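Local structure of choline binding protein PCPA (Streptococcus pneumoniae, 4CP6) at residues A[129-134]-A[155-160]; A[151-156]-A[180-185]. The protein is a pneumococcal surface antigen of the choline-binding family whose leucine-rich repeats probably take part in adhesion, with a choline-binding region probably holding it to the cell wall. All coordinates share one frame; numbering follows the deposited sequence.

Interaction 1 (A[129-134]-A[155-160])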
ATOM      1  N   GLU A 129     -20.133   8.331   8.584  1.00 12.52           N
ATOM      2  CA  GLU A 129     -19.973   8.607   7.155  1.00 12.63           C
ATOM      3  C   GLU A 129     -18.503   8.611   6.729  1.00 13.88           C
ATOM      4  O   GLU A 129     -18.214   8.231   5.575  1.00 12.38           O
ATOM      5  CB  GLU A 129     -20.623   9.966   6.844  1.00 15.10           C
ATOM      6  CG  GLU A 129     -20.558  10.412   5.391  1.00 22.85           C
ATOM      7  CD  GLU A 129     -21.177  11.774   5.161  1.00 48.78           C
ATOM      8  OE1 GLU A 129     -22.423  11.877   5.231  1.00 43.85           O
ATOM      9  OE2 GLU A 129     -20.415  12.744   4.951  1.00 48.17           O
ATOM     10  N   LYS A 130     -17.599   9.090   7.610  1.00 11.94           N
ATOM     11  CA  LYS A 130     -16.193   9.233   7.228  1.00 11.31           C
ATOM     12  C   LYS A 130     -15.278   8.743   8.343  1.00 12.86           C
ATOM     13  O   LYS A 130     -15.489   9.101   9.503  1.00 12.33           O
ATOM     14  CB  LYS A 130     -15.840  10.734   6.982  1.00 13.29           C
ATOM     15  CG  LYS A 130     -16.580  11.429   5.832  1.00 18.54           C
ATOM     16  CD  LYS A 130     -16.107  12.901   5.678  1.00 18.97           C
ATOM     17  CE  LYS A 130     -16.806  13.600   4.525  1.00 24.20           C
ATOM     18  NZ  LYS A 130     -16.317  15.013   4.372  1.00 26.42           N
ATOM     19  N   ILE A 131     -14.266   7.952   7.979  1.00 10.59           N
ATOM     20  CA  ILE A 131     -13.167   7.569   8.846  1.00  9.99           C
ATOM     21  C   ILE A 131     -11.986   8.309   8.206  1.00 10.97           C
ATOM     22  O   ILE A 131     -11.590   7.979   7.077  1.00 11.47           O
ATOM     23  CB  ILE A 131     -12.935   6.036   8.875  1.00 11.29           C
ATOM     24  CG1 ILE A 131     -14.107   5.312   9.540  1.00 11.55           C
ATOM     25  CG2 ILE A 131     -11.604   5.713   9.605  1.00 12.34           C
ATOM     26  CD1 ILE A 131     -14.016   3.765   9.404  1.00 14.37           C
ATOM     27  N   GLU A 132     -11.439   9.302   8.913  1.00  9.89           N
ATOM     28  CA  GLU A 132     -10.366  10.109   8.364  1.00  9.83           C
ATOM     29  C   GLU A 132      -9.001   9.450   8.505  1.00 11.24           C
ATOM     30  O   GLU A 132      -8.879   8.335   9.025  1.00 11.59           O
ATOM     31  CB  GLU A 132     -10.417  11.532   8.938  1.00 11.23           C
ATOM     32  CG  GLU A 132     -11.538  12.363   8.298  1.00 11.71           C
ATOM     33  CD  GLU A 132     -11.314  12.707   6.831  1.00 13.28           C
ATOM     34  OE1 GLU A 132     -10.152  12.617   6.370  1.00 16.07           O
ATOM     35  OE2 GLU A 132     -12.293  13.130   6.169  1.00 16.18           O
ATOM     36  N   ASP A 133      -7.972  10.123   7.972  1.00 10.35           N
ATOM     37  CA  ASP A 133      -6.646   9.575   7.852  1.00 10.11           C
ATOM     38  C   ASP A 133      -6.111   8.959   9.106  1.00 10.62           C
ATOM     39  O   ASP A 133      -6.223   9.547  10.181  1.00 10.52           O
ATOM     40  CB  ASP A 133      -5.658  10.633   7.358  1.00 10.96           C
ATOM     41  CG  ASP A 133      -6.030  11.293   6.043  1.00 13.74           C
ATOM     42  OD1 ASP A 133      -6.997  10.824   5.380  1.00 16.51           O
ATOM     43  OD2 ASP A 133      -5.268  12.153   5.587  1.00 14.97           O
ATOM     44  N   ARG A 134      -5.515   7.775   8.972  1.00  9.74           N
ATOM     45  CA  ARG A 134      -4.821   7.129  10.097  1.00  9.54           C
ATOM     46  C   ARG A 134      -5.689   6.945  11.336  1.00 11.22           C
ATOM     47  O   ARG A 134      -5.163   6.883  12.464  1.00 11.73           O
ATOM     48  CB  ARG A 134      -3.498   7.880  10.417  1.00 10.47           C
ATOM     49  CG  ARG A 134      -2.523   7.774   9.259  1.00 11.47           C
ATOM     50  CD  ARG A 134      -1.172   8.414   9.543  1.00 13.30           C
ATOM     51  NE  ARG A 134      -0.228   8.162   8.441  1.00 18.31           N
ATOM     52  CZ  ARG A 134       0.503   7.045   8.320  1.00 28.56           C
ATOM     53  NH1 ARG A 134       0.440   6.088   9.251  1.00 22.08           N
ATOM     54  NH2 ARG A 134       1.317   6.885   7.276  1.00 29.53           N
ATOM     55  N   THR A 155      -6.631   8.091   4.222  1.00  9.13           N
ATOM     56  CA  THR A 155      -5.289   7.614   3.952  1.00  9.67           C
ATOM     57  C   THR A 155      -4.751   6.839   5.129  1.00 11.39           C
ATOM     58  O   THR A 155      -4.840   7.292   6.266  1.00  9.74           O
ATOM     59  CB  THR A 155      -4.412   8.786   3.606  1.00 11.82           C
ATOM     60  OG1 THR A 155      -4.913   9.333   2.376  1.00 13.55           O
ATOM     61  CG2 THR A 155      -2.940   8.402   3.435  1.00 12.73           C
ATOM     62  N   SER A 156      -4.197   5.651   4.857  1.00  9.29           N
ATOM     63  CA  SER A 156      -3.541   4.844   5.883  1.00  8.93           C
ATOM     64  C   SER A 156      -4.468   4.561   7.070  1.00 10.83           C
ATOM     65  O   SER A 156      -3.981   4.339   8.191  1.00 10.43           O
ATOM     66  CB  SER A 156      -2.256   5.538   6.342  1.00  9.97           C
ATOM     67  OG  SER A 156      -1.332   5.545   5.262  1.00 12.12           O
ATOM     68  N   ALA A 157      -5.795   4.522   6.834  1.00  9.19           N
ATOM     69  CA  ALA A 157      -6.713   4.367   7.973  1.00  8.83           C
ATOM     70  C   ALA A 157      -6.479   3.154   8.840  1.00 10.98           C
ATOM     71  O   ALA A 157      -6.630   3.265  10.060  1.00 11.09           O
ATOM     72  CB  ALA A 157      -8.171   4.385   7.507  1.00 10.78           C
ATOM     73  N   PHE A 158      -6.119   2.003   8.271  1.00  9.78           N
ATOM     74  CA  PHE A 158      -5.887   0.799   9.077  1.00  9.86           C
ATOM     75  C   PHE A 158      -4.453   0.331   8.972  1.00 11.16           C
ATOM     76  O   PHE A 158      -4.137  -0.759   9.437  1.00 11.83           O
ATOM     77  CB  PHE A 158      -6.848  -0.352   8.657  1.00 10.65           C
ATOM     78  CG  PHE A 158      -8.292  -0.025   8.925  1.00 11.45           C
ATOM     79  CD1 PHE A 158      -8.849  -0.248  10.181  1.00 11.96           C
ATOM     80  CD2 PHE A 158      -9.079   0.583   7.950  1.00 12.16           C
ATOM     81  CE1 PHE A 158     -10.178   0.094  10.452  1.00 12.99           C
ATOM     82  CE2 PHE A 158     -10.412   0.939   8.224  1.00 13.32           C
ATOM     83  CZ  PHE A 158     -10.942   0.708   9.484  1.00 12.28           C
ATOM     84  N   SER A 159      -3.575   1.149   8.384  1.00 10.09           N
ATOM     85  CA  SER A 159      -2.197   0.772   8.147  1.00 10.83           C
ATOM     86  C   SER A 159      -1.542   0.284   9.425  1.00 12.50           C
ATOM     87  O   SER A 159      -1.681   0.917  10.488  1.00 11.76           O
ATOM     88  CB  SER A 159      -1.427   1.956   7.579  1.00 11.67           C
ATOM     89  OG  SER A 159      -0.073   1.612   7.310  1.00 13.68           O
ATOM     90  N   PHE A 160      -0.788  -0.811   9.320  1.00 10.52           N
ATOM     91  CA  PHE A 160      -0.016  -1.367  10.434  1.00 10.53           C
ATOM     92  C   PHE A 160      -0.894  -1.955  11.543  1.00 12.86           C
ATOM     93  O   PHE A 160      -0.412  -2.142  12.672  1.00 13.40           O
ATOM     94  CB  PHE A 160       1.008  -0.350  10.969  1.00 11.89           C
ATOM     95  CG  PHE A 160       2.422  -0.656  10.557  1.00 14.00           C
ATOM     96  CD1 PHE A 160       3.064  -1.801  11.016  1.00 17.80           C
ATOM     97  CD2 PHE A 160       3.128   0.215   9.744  1.00 16.71           C
ATOM     98  CE1 PHE A 160       4.385  -2.088  10.631  1.00 19.57           C
ATOM     99  CE2 PHE A 160       4.438  -0.077   9.350  1.00 19.50           C
ATOM    100  CZ  PHE A 160       5.062  -1.209   9.824  1.00 17.45           C
TER
HETATM  101  O   HOH W   1       1.622   3.479   8.406  1.00 31.46           O

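Interaction 2 (A[151-156]-A[180-185])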
ATOM      1  N   GLU A 151     -19.051   6.088   3.907  1.00 10.83           N
ATOM      2  CA  GLU A 151     -18.807   6.442   2.508  1.00 11.12           C
ATOM      3  C   GLU A 151     -17.332   6.628   2.146  1.00 12.52           C
ATOM      4  O   GLU A 151     -17.000   6.553   0.949  1.00 12.19           O
ATOM      5  CB  GLU A 151     -19.518   7.753   2.174  1.00 12.87           C
ATOM      6  CG  GLU A 151     -21.033   7.645   2.278  1.00 16.17           C
ATOM      7  CD  GLU A 151     -21.799   8.903   1.909  1.00 29.14           C
ATOM      8  OE1 GLU A 151     -21.236   9.769   1.202  1.00 31.13           O
ATOM      9  OE2 GLU A 151     -22.981   9.005   2.309  1.00 27.60           O
ATOM     10  N   TYR A 152     -16.482   6.955   3.136  1.00  9.41           N
ATOM     11  CA  TYR A 152     -15.116   7.342   2.864  1.00  9.97           C
ATOM     12  C   TYR A 152     -14.187   6.755   3.909  1.00 11.88           C
ATOM     13  O   TYR A 152     -14.429   6.901   5.105  1.00 10.79           O
ATOM     14  CB  TYR A 152     -15.058   8.886   2.984  1.00 10.80           C
ATOM     15  CG  TYR A 152     -13.672   9.466   2.815  1.00 11.08           C
ATOM     16  CD1 TYR A 152     -13.159   9.741   1.551  1.00 12.91           C
ATOM     17  CD2 TYR A 152     -12.869   9.747   3.921  1.00 12.14           C
ATOM     18  CE1 TYR A 152     -11.871  10.235   1.389  1.00 11.98           C
ATOM     19  CE2 TYR A 152     -11.578  10.240   3.770  1.00 11.95           C
ATOM     20  CZ  TYR A 152     -11.088  10.482   2.500  1.00 12.20           C
ATOM     21  OH  TYR A 152      -9.811  10.950   2.384  1.00 13.73           O
ATOM     22  N   ILE A 153     -13.082   6.149   3.457  1.00  9.72           N
ATOM     23  CA  ILE A 153     -12.005   5.675   4.340  1.00  9.18           C
ATOM     24  C   ILE A 153     -10.748   6.437   3.946  1.00 10.69           C
ATOM     25  O   ILE A 153     -10.345   6.373   2.777  1.00 10.37           O
ATOM     26  CB  ILE A 153     -11.794   4.159   4.225  1.00 10.54           C
ATOM     27  CG1 ILE A 153     -13.030   3.410   4.762  1.00 10.92           C
ATOM     28  CG2 ILE A 153     -10.473   3.733   4.932  1.00 11.84           C
ATOM     29  CD1 ILE A 153     -12.934   1.888   4.588  1.00 12.44           C
ATOM     30  N   GLY A 154     -10.167   7.167   4.893  1.00  9.46           N
ATOM     31  CA  GLY A 154      -8.996   7.996   4.673  1.00  9.27           C
ATOM     32  C   GLY A 154      -7.665   7.282   4.531  1.00 10.59           C
ATOM     33  O   GLY A 154      -7.569   6.067   4.659  1.00 11.40           O
ATOM     34  N   THR A 155      -6.631   8.091   4.222  1.00  9.13           N
ATOM     35  CA  THR A 155      -5.289   7.614   3.952  1.00  9.67           C
ATOM     36  C   THR A 155      -4.751   6.839   5.129  1.00 11.39           C
ATOM     37  O   THR A 155      -4.840   7.292   6.266  1.00  9.74           O
ATOM     38  CB  THR A 155      -4.412   8.786   3.606  1.00 11.82           C
ATOM     39  OG1 THR A 155      -4.913   9.333   2.376  1.00 13.55           O
ATOM     40  CG2 THR A 155      -2.940   8.402   3.435  1.00 12.73           C
ATOM     41  N   SER A 156      -4.197   5.651   4.857  1.00  9.29           N
ATOM     42  CA  SER A 156      -3.541   4.844   5.883  1.00  8.93           C
ATOM     43  C   SER A 156      -4.468   4.561   7.070  1.00 10.83           C
ATOM     44  O   SER A 156      -3.981   4.339   8.191  1.00 10.43           O
ATOM     45  CB  SER A 156      -2.256   5.538   6.342  1.00  9.97           C
ATOM     46  OG  SER A 156      -1.332   5.545   5.262  1.00 12.12           O
ATOM     47  N   HIS A 180      -5.416   6.043  -0.259  1.00  9.87           N
ATOM     48  CA  HIS A 180      -4.030   5.600  -0.341  1.00 10.03           C
ATOM     49  C   HIS A 180      -3.626   4.820   0.912  1.00 10.46           C
ATOM     50  O   HIS A 180      -3.807   5.290   2.040  1.00 10.17           O
ATOM     51  CB  HIS A 180      -3.163   6.876  -0.466  1.00 11.15           C
ATOM     52  CG  HIS A 180      -1.671   6.733  -0.600  1.00 16.03           C
ATOM     53  ND1 HIS A 180      -0.808   7.106   0.424  1.00 19.14           N
ATOM     54  CD2 HIS A 180      -0.941   6.406  -1.690  1.00 17.95           C
ATOM     55  CE1 HIS A 180       0.422   6.956  -0.072  1.00 18.14           C
ATOM     56  NE2 HIS A 180       0.391   6.555  -1.344  1.00 19.04           N
ATOM     57  N   GLU A 181      -3.051   3.624   0.720  1.00  9.67           N
ATOM     58  CA  GLU A 181      -2.473   2.806   1.794  1.00  9.57           C
ATOM     59  C   GLU A 181      -3.420   2.502   2.940  1.00 10.69           C
ATOM     60  O   GLU A 181      -2.948   2.155   4.032  1.00  9.82           O
ATOM     61  CB  GLU A 181      -1.173   3.450   2.329  1.00 11.21           C
ATOM     62  CG  GLU A 181      -0.142   3.595   1.210  1.00 11.21           C
ATOM     63  CD  GLU A 181       1.270   3.967   1.591  1.00 21.39           C
ATOM     64  OE1 GLU A 181       1.609   3.817   2.781  1.00 21.78           O
ATOM     65  OE2 GLU A 181       2.073   4.262   0.676  1.00 18.84           O
ATOM     66  N   ALA A 182      -4.735   2.509   2.693  1.00  8.96           N
ATOM     67  CA  ALA A 182      -5.660   2.248   3.814  1.00  8.81           C
ATOM     68  C   ALA A 182      -5.470   0.876   4.441  1.00 10.64           C
ATOM     69  O   ALA A 182      -5.739   0.720   5.638  1.00 10.80           O
ATOM     70  CB  ALA A 182      -7.095   2.429   3.381  1.00 10.80           C
ATOM     71  N   PHE A 183      -5.041  -0.110   3.630  1.00  9.38           N
ATOM     72  CA  PHE A 183      -4.884  -1.495   4.091  1.00  8.98           C
ATOM     73  C   PHE A 183      -3.444  -1.944   3.941  1.00 11.41           C
ATOM     74  O   PHE A 183      -3.179  -3.108   3.597  1.00 11.08           O
ATOM     75  CB  PHE A 183      -5.832  -2.418   3.281  1.00 10.24           C
ATOM     76  CG  PHE A 183      -7.290  -2.010   3.306  1.00 11.49           C
ATOM     77  CD1 PHE A 183      -7.922  -1.696   4.505  1.00 14.36           C
ATOM     78  CD2 PHE A 183      -8.032  -1.948   2.129  1.00 12.33           C
ATOM     79  CE1 PHE A 183      -9.264  -1.269   4.516  1.00 13.79           C
ATOM     80  CE2 PHE A 183      -9.384  -1.575   2.155  1.00 14.43           C
ATOM     81  CZ  PHE A 183      -9.979  -1.223   3.340  1.00 12.12           C
ATOM     82  N   ALA A 184      -2.513  -1.016   4.224  1.00  9.09           N
ATOM     83  CA  ALA A 184      -1.083  -1.267   4.098  1.00  9.30           C
ATOM     84  C   ALA A 184      -0.502  -1.864   5.389  1.00 10.69           C
ATOM     85  O   ALA A 184      -1.067  -1.711   6.485  1.00 10.56           O
ATOM     86  CB  ALA A 184      -0.386   0.052   3.791  1.00 11.06           C
ATOM     87  N   ASN A 185       0.646  -2.553   5.255  1.00  9.41           N
ATOM     88  CA  ASN A 185       1.393  -3.098   6.406  1.00  9.46           C
ATOM     89  C   ASN A 185       0.588  -4.044   7.266  1.00 11.24           C
ATOM     90  O   ASN A 185       0.779  -4.068   8.508  1.00 12.05           O
ATOM     91  CB  ASN A 185       1.976  -1.957   7.287  1.00 10.74           C
ATOM     92  CG  ASN A 185       2.827  -1.019   6.483  1.00 12.32           C
ATOM     93  OD1 ASN A 185       3.951  -1.366   6.111  1.00 13.59           O
ATOM     94  ND2 ASN A 185       2.275   0.160   6.147  1.00 12.29           N
TER
HETATM   95  O   HOH W   2       0.654   3.718   5.346  1.00 20.29           O

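Interaction 1 (A[129-134]-A[155-160])
R134 lays its guanidinium against S156: CB of the serine sits 3.7 Å above the plane of the group, over its centre, and OG comes over that same face, 3.6 Å from NH2. CG of R134 leans on the same CB, and the chain, extended from CG to NE, runs across the serine and leaves the guanidinium lying against its CB. NH1 works in two directions. R134 NH1 donates at 3.0 Å to a water lying in the guanidinium plane, which is also bonded to S159 OG, and it makes a salt bridge with D137; a water at the edge and a carboxylate thus both hold NH1, while the serine covers one face. D133 and T155 meet differently, their side chains crossing obliquely. A chi1 of -56° sets D133 CG beside its own backbone N, and OD1 accepts from T155 N at 3.0 Å, the donor standing well above the carboxylate plane, 60° out of it. T155 OG1 turns elsewhere, to S179.

This is the step between neighbouring coils of a leucine-rich repeat solenoid of the BspA type: the turn after strand 130-131 stacks on the equivalent turn after strand 152-153. The backbone joins in where R134 N donates to T155 O at 2.8 Å, and the CA-H of R134 points at S156 O.

Deeper in, the contact is apolar. I131 sends its two branches to different partners, CG2 to the methyl of A157 at 4.2 Å and CD1 obliquely to CZ of F158. On the side of the preceding coil the F158 ring also meets that of F136, the two planes about 5° apart.

Interaction 2 (A[151-156]-A[180-185])
S156 N donates to H180 O at 2.9 Å, with an N-H...O angle of 155°; this is the direct hydrogen bond between the turns that follow strands 152-153 and 177-178, two successive coils of the BspA-type leucine-rich repeat solenoid. The acceptor oxygen takes the amide nearly head-on, and the CA-H of T155 also approaches it. One residue further along, S156 CA lies 3.3 Å from E181 O in a straight CA-H...O contact, 166° at the hydrogen. E181 O is occupied on its own side as well, accepting from A184 N across the type I turn that runs from E181 to A184.

A water adds a polar bridge. It is bonded to S156 OG and donates to E181 OE1, both at 2.7 Å, linking the serine hydroxyl to the carboxylate of the next coil. The E181 chain is extended beyond CG, so its carboxylate ends well away from the backbone, where OE1 meets that water, while at its root CB packs against S156 OG.

Apolar contacts line the inner side. I153 CG2 touches the methyl of A182 at 3.9 Å; the same methyl rests against the carbonyl oxygen of G154. The CD1 end of I153 reaches CZ of F183 only loosely and obliquely. Within its own turn, A182 CB lies over the centre of the F183 ring, so one methyl serves both the isoleucine and the aromatic.

At the outer side the side chains of T155 and H180 come together through a methyl and an imidazole. T155 CG2 lies in the plane of the ring, at its edge, and the CG of E181 sits over the ring's centre, 3.6 Å above one face.

How the interactions relate
Interactions 1 and 2 are consecutive steps along one solenoid, with centres about 5 Å apart and T155 and S156 common to both. In interaction 1 that pair receives the coil before it; in interaction 2 it meets the coil after. Their strands, 130-131 and 152-153, are parallel neighbours in one sheet, and probable hydrogen bonds join the two segments on and beside these strands: I131 O to G154 N at 2.7 Å and E129 O to E151 N at 2.8 Å. At the far ends of the turns, F160 CE2 packs 3.4 Å from N185 CG, and N185 ND2 bonds to S159 OG, the hydroxyl that shares a water with R134.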